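Local coordinates for uncharacterized protein (PDB 4E72) that is of unknown function but belongs to the DUF3298 family and is probably made with a signal sequence for export from the cytoplasm, at residues L44-M55 against L98-Y106. Sequence-based numbering, arbitrary orientation.
Sequences LDPIVERALLEM and LVIIELSSY
Selenomethionine Met55 has CG anti to its carbonyl carbon (chi1 -53°) and bends at chi3 (86°), which brings SE and CE toward the strand residues Leu103 and Ser105. SE lies 3.6 Å from Leu103 CB, the two side chains crossing at a slant, while CE comes to 3.4 Å from Ser105 OG. Leu103, with CG also anti to its carbonyl carbon, spreads its two methyls against Ala51 and Leu52: CD1 meets Ala51 CB at 4.0 Å, and CD2 meets Leu52 CD2 at 4.1 Å. Two residues earlier on the strand, Ile101 extends CD1 between two helix residues a turn apart. It meets Leu44 CD2 tip to tip at 3.7 Å and Val48 CG2, from a side chain set nearly at right angles, at the same 3.7 Å. No hydrogen bond joins the segments; the seam is mainly apolar packing from alternate strand residues, Val99 to Ser105. This is helix-on-sheet packing: helix 44-54 lies on one face of the mixed sheet, at 35° to strand 98-106, with Val48 and Leu52 also resting on Ala89 of strand 84-95 and Thr35 of strand 30-37, and Leu44 on Tyr123 of strand 115-124.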
loop_
_atom_site.group_PDB
_atom_site.type_symbol
_atom_site.label_atom_id
_atom_site.label_comp_id
_atom_site.label_asym_id
_atom_site.label_seq_id
_atom_site.Cartn_x
_atom_site.Cartn_y
_atom_site.Cartn_z
ATOM N N LEU A 44 -8.737 13.328 5.552
ATOM C CA LEU A 44 -8.272 12.009 5.124
ATOM C C LEU A 44 -9.149 11.393 4.034
ATOM O O LEU A 44 -8.629 10.634 3.212
ATOM C CB LEU A 44 -8.204 11.045 6.318
ATOM C CG LEU A 44 -6.815 10.699 6.863
ATOM C CD1 LEU A 44 -6.930 9.818 8.098
ATOM C CD2 LEU A 44 -5.961 9.991 5.817
ATOM N N ASP A 45 -10.469 11.677 4.044
ATOM C CA ASP A 45 -11.416 11.102 3.067
ATOM C C ASP A 45 -10.946 11.350 1.585
ATOM O O ASP A 45 -10.779 10.345 0.887
ATOM C CB ASP A 45 -12.867 11.608 3.299
ATOM C CG ASP A 45 -13.441 11.449 4.719
ATOM O OD1 ASP A 45 -12.762 10.838 5.581
ATOM O OD2 ASP A 45 -14.571 11.937 4.966
ATOM N N PRO A 46 -10.639 12.605 1.107
ATOM C CA PRO A 46 -10.198 12.763 -0.298
ATOM C C PRO A 46 -8.779 12.253 -0.567
ATOM O O PRO A 46 -8.431 12.002 -1.727
ATOM C CB PRO A 46 -10.279 14.273 -0.538
ATOM C CG PRO A 46 -10.193 14.887 0.796
ATOM C CD PRO A 46 -10.794 13.924 1.765
ATOM N N ILE A 47 -7.958 12.131 0.495
ATOM C CA ILE A 47 -6.577 11.633 0.438
ATOM C C ILE A 47 -6.614 10.117 0.125
ATOM O O ILE A 47 -5.819 9.611 -0.681
ATOM C CB ILE A 47 -5.859 11.954 1.778
ATOM C CG1 ILE A 47 -5.432 13.455 1.830
ATOM C CG2 ILE A 47 -4.687 10.996 2.039
ATOM C CD1 ILE A 47 -4.923 13.974 3.269
ATOM N N VAL A 48 -7.551 9.413 0.749
ATOM C CA VAL A 48 -7.735 7.986 0.526
ATOM C C VAL A 48 -8.303 7.778 -0.884
ATOM O O VAL A 48 -7.771 6.959 -1.635
ATOM C CB VAL A 48 -8.650 7.388 1.623
ATOM C CG1 VAL A 48 -9.149 6.003 1.238
ATOM C CG2 VAL A 48 -7.921 7.346 2.952
ATOM N N GLU A 49 -9.355 8.541 -1.249
ATOM C CA GLU A 49 -9.992 8.442 -2.573
ATOM C C GLU A 49 -8.959 8.632 -3.696
ATOM O O GLU A 49 -8.915 7.804 -4.598
ATOM C CB GLU A 49 -11.153 9.451 -2.724
ATOM C CG GLU A 49 -11.899 9.273 -4.046
ATOM C CD GLU A 49 -13.151 10.093 -4.254
ATOM O OE1 GLU A 49 -13.030 11.320 -4.478
ATOM O OE2 GLU A 49 -14.247 9.489 -4.309
ATOM N N ARG A 50 -8.113 9.685 -3.620
ATOM C CA ARG A 50 -7.089 9.978 -4.628
ATOM C C ARG A 50 -6.043 8.854 -4.693
ATOM O O ARG A 50 -5.678 8.436 -5.797
ATOM C CB ARG A 50 -6.407 11.338 -4.346
ATOM C CG ARG A 50 -5.083 11.551 -5.091
ATOM C CD ARG A 50 -5.261 12.144 -6.476
ATOM N NE ARG A 50 -4.907 13.564 -6.488
ATOM C CZ ARG A 50 -3.717 14.038 -6.842
ATOM N NH1 ARG A 50 -2.753 13.213 -7.236
ATOM N NH2 ARG A 50 -3.482 15.344 -6.810
ATOM N N ALA A 51 -5.585 8.352 -3.523
ATOM C CA ALA A 51 -4.580 7.286 -3.452
ATOM C C ALA A 51 -5.107 6.002 -4.111
ATOM O O ALA A 51 -4.331 5.299 -4.763
ATOM C CB ALA A 51 -4.162 7.025 -2.008
ATOM N N LEU A 52 -6.426 5.720 -3.992
ATOM C CA LEU A 52 -7.010 4.554 -4.665
ATOM C C LEU A 52 -7.140 4.792 -6.159
ATOM O O LEU A 52 -6.863 3.889 -6.936
ATOM C CB LEU A 52 -8.372 4.200 -4.095
ATOM C CG LEU A 52 -8.362 3.506 -2.761
ATOM C CD1 LEU A 52 -9.759 3.508 -2.158
ATOM C CD2 LEU A 52 -7.774 2.104 -2.878
ATOM N N LEU A 53 -7.487 6.029 -6.564
ATOM C CA LEU A 53 -7.616 6.387 -7.980
ATOM C C LEU A 53 -6.277 6.285 -8.712
ATOM O O LEU A 53 -6.272 5.921 -9.890
ATOM C CB LEU A 53 -8.213 7.787 -8.154
ATOM C CG LEU A 53 -9.714 7.901 -7.913
ATOM C CD1 LEU A 53 -10.134 9.362 -7.818
ATOM C CD2 LEU A 53 -10.516 7.155 -8.991
ATOM N N GLU A 54 -5.153 6.567 -8.008
ATOM C CA GLU A 54 -3.774 6.469 -8.537
ATOM C C GLU A 54 -3.422 5.028 -8.905
ATOM O O GLU A 54 -2.662 4.800 -9.843
ATOM C CB GLU A 54 -2.751 6.986 -7.500
ATOM C CG GLU A 54 -2.706 8.507 -7.338
ATOM C CD GLU A 54 -2.171 9.351 -8.484
ATOM O OE1 GLU A 54 -1.479 8.812 -9.381
ATOM O OE2 GLU A 54 -2.457 10.570 -8.482
HETATM N N MSE A 55 -3.985 4.060 -8.177
HETATM C CA MSE A 55 -3.764 2.630 -8.418
HETATM C C MSE A 55 -4.517 2.116 -9.652
HETATM O O MSE A 55 -4.342 0.959 -10.025
HETATM C CB MSE A 55 -4.186 1.819 -7.199
HETATM C CG MSE A 55 -3.550 2.290 -5.912
HETATM SE SE MSE A 55 -4.147 1.150 -4.493
HETATM C CE MSE A 55 -2.817 -0.230 -4.704
ATOM N N LEU A 98 -0.485 8.491 14.619
ATOM C CA LEU A 98 -0.323 8.099 13.216
ATOM C C LEU A 98 -1.438 7.165 12.756
ATOM O O LEU A 98 -1.880 6.318 13.532
ATOM C CB LEU A 98 1.025 7.398 12.952
ATOM C CG LEU A 98 2.352 8.082 13.324
ATOM C CD1 LEU A 98 3.507 7.265 12.782
ATOM C CD2 LEU A 98 2.455 9.474 12.756
ATOM N N VAL A 99 -1.876 7.305 11.487
ATOM C CA VAL A 99 -2.868 6.394 10.881
ATOM C C VAL A 99 -2.165 5.712 9.719
ATOM O O VAL A 99 -1.695 6.403 8.824
ATOM C CB VAL A 99 -4.213 7.051 10.443
ATOM C CG1 VAL A 99 -5.249 5.983 10.076
ATOM C CG2 VAL A 99 -4.764 7.961 11.523
ATOM N N ILE A 100 -2.009 4.383 9.767
ATOM C CA ILE A 100 -1.351 3.654 8.681
ATOM C C ILE A 100 -2.440 2.974 7.867
ATOM O O ILE A 100 -3.092 2.072 8.360
ATOM C CB ILE A 100 -0.230 2.666 9.122
ATOM C CG1 ILE A 100 0.714 3.218 10.213
ATOM C CG2 ILE A 100 0.514 2.061 7.896
ATOM C CD1 ILE A 100 1.392 4.585 10.006
ATOM N N ILE A 101 -2.689 3.481 6.669
ATOM C CA ILE A 101 -3.702 2.970 5.753
ATOM C C ILE A 101 -3.016 2.108 4.715
ATOM O O ILE A 101 -2.059 2.561 4.085
ATOM C CB ILE A 101 -4.533 4.119 5.099
ATOM C CG1 ILE A 101 -5.330 4.895 6.191
ATOM C CG2 ILE A 101 -5.498 3.558 4.026
ATOM C CD1 ILE A 101 -5.785 6.253 5.793
ATOM N N GLU A 102 -3.491 0.859 4.567
ATOM C CA GLU A 102 -2.998 -0.073 3.549
ATOM C C GLU A 102 -3.977 -0.102 2.377
ATOM O O GLU A 102 -5.197 -0.225 2.579
ATOM C CB GLU A 102 -2.767 -1.483 4.107
ATOM C CG GLU A 102 -1.793 -2.253 3.225
ATOM C CD GLU A 102 -1.387 -3.663 3.611
ATOM O OE1 GLU A 102 -1.280 -3.967 4.823
ATOM O OE2 GLU A 102 -1.102 -4.449 2.679
ATOM N N LEU A 103 -3.426 0.015 1.152
ATOM C CA LEU A 103 -4.170 0.051 -0.107
ATOM C C LEU A 103 -3.943 -1.197 -0.941
ATOM O O LEU A 103 -2.808 -1.646 -1.070
ATOM C CB LEU A 103 -3.744 1.282 -0.927
ATOM C CG LEU A 103 -3.658 2.616 -0.166
ATOM C CD1 LEU A 103 -2.697 3.538 -0.836
ATOM C CD2 LEU A 103 -5.034 3.267 -0.015
ATOM N N SER A 104 -5.032 -1.752 -1.511
ATOM C CA SER A 104 -5.035 -2.947 -2.370
ATOM C C SER A 104 -5.834 -2.691 -3.604
ATOM O O SER A 104 -6.905 -2.078 -3.545
ATOM C CB SER A 104 -5.655 -4.156 -1.662
ATOM O OG SER A 104 -5.064 -4.412 -0.404
ATOM N N SER A 105 -5.361 -3.235 -4.702
ATOM C CA SER A 105 -6.044 -3.190 -5.979
ATOM C C SER A 105 -5.848 -4.518 -6.688
ATOM O O SER A 105 -4.839 -5.205 -6.471
ATOM C CB SER A 105 -5.543 -2.028 -6.836
ATOM O OG SER A 105 -4.174 -2.176 -7.163
ATOM N N TYR A 106 -6.818 -4.867 -7.527
ATOM C CA TYR A 106 -6.782 -6.033 -8.381
ATOM C C TYR A 106 -7.509 -5.701 -9.691
ATOM O O TYR A 106 -8.709 -5.440 -9.692
ATOM C CB TYR A 106 -7.354 -7.282 -7.692
ATOM C CG TYR A 106 -7.289 -8.494 -8.591
ATOM C CD1 TYR A 106 -6.111 -9.219 -8.736
ATOM C CD2 TYR A 106 -8.387 -8.876 -9.360
ATOM C CE1 TYR A 106 -6.035 -10.312 -9.600
ATOM C CE2 TYR A 106 -8.313 -9.949 -10.245
ATOM C CZ TYR A 106 -7.140 -10.670 -10.354
ATOM O OH TYR A 106 -7.097 -11.746 -11.201
#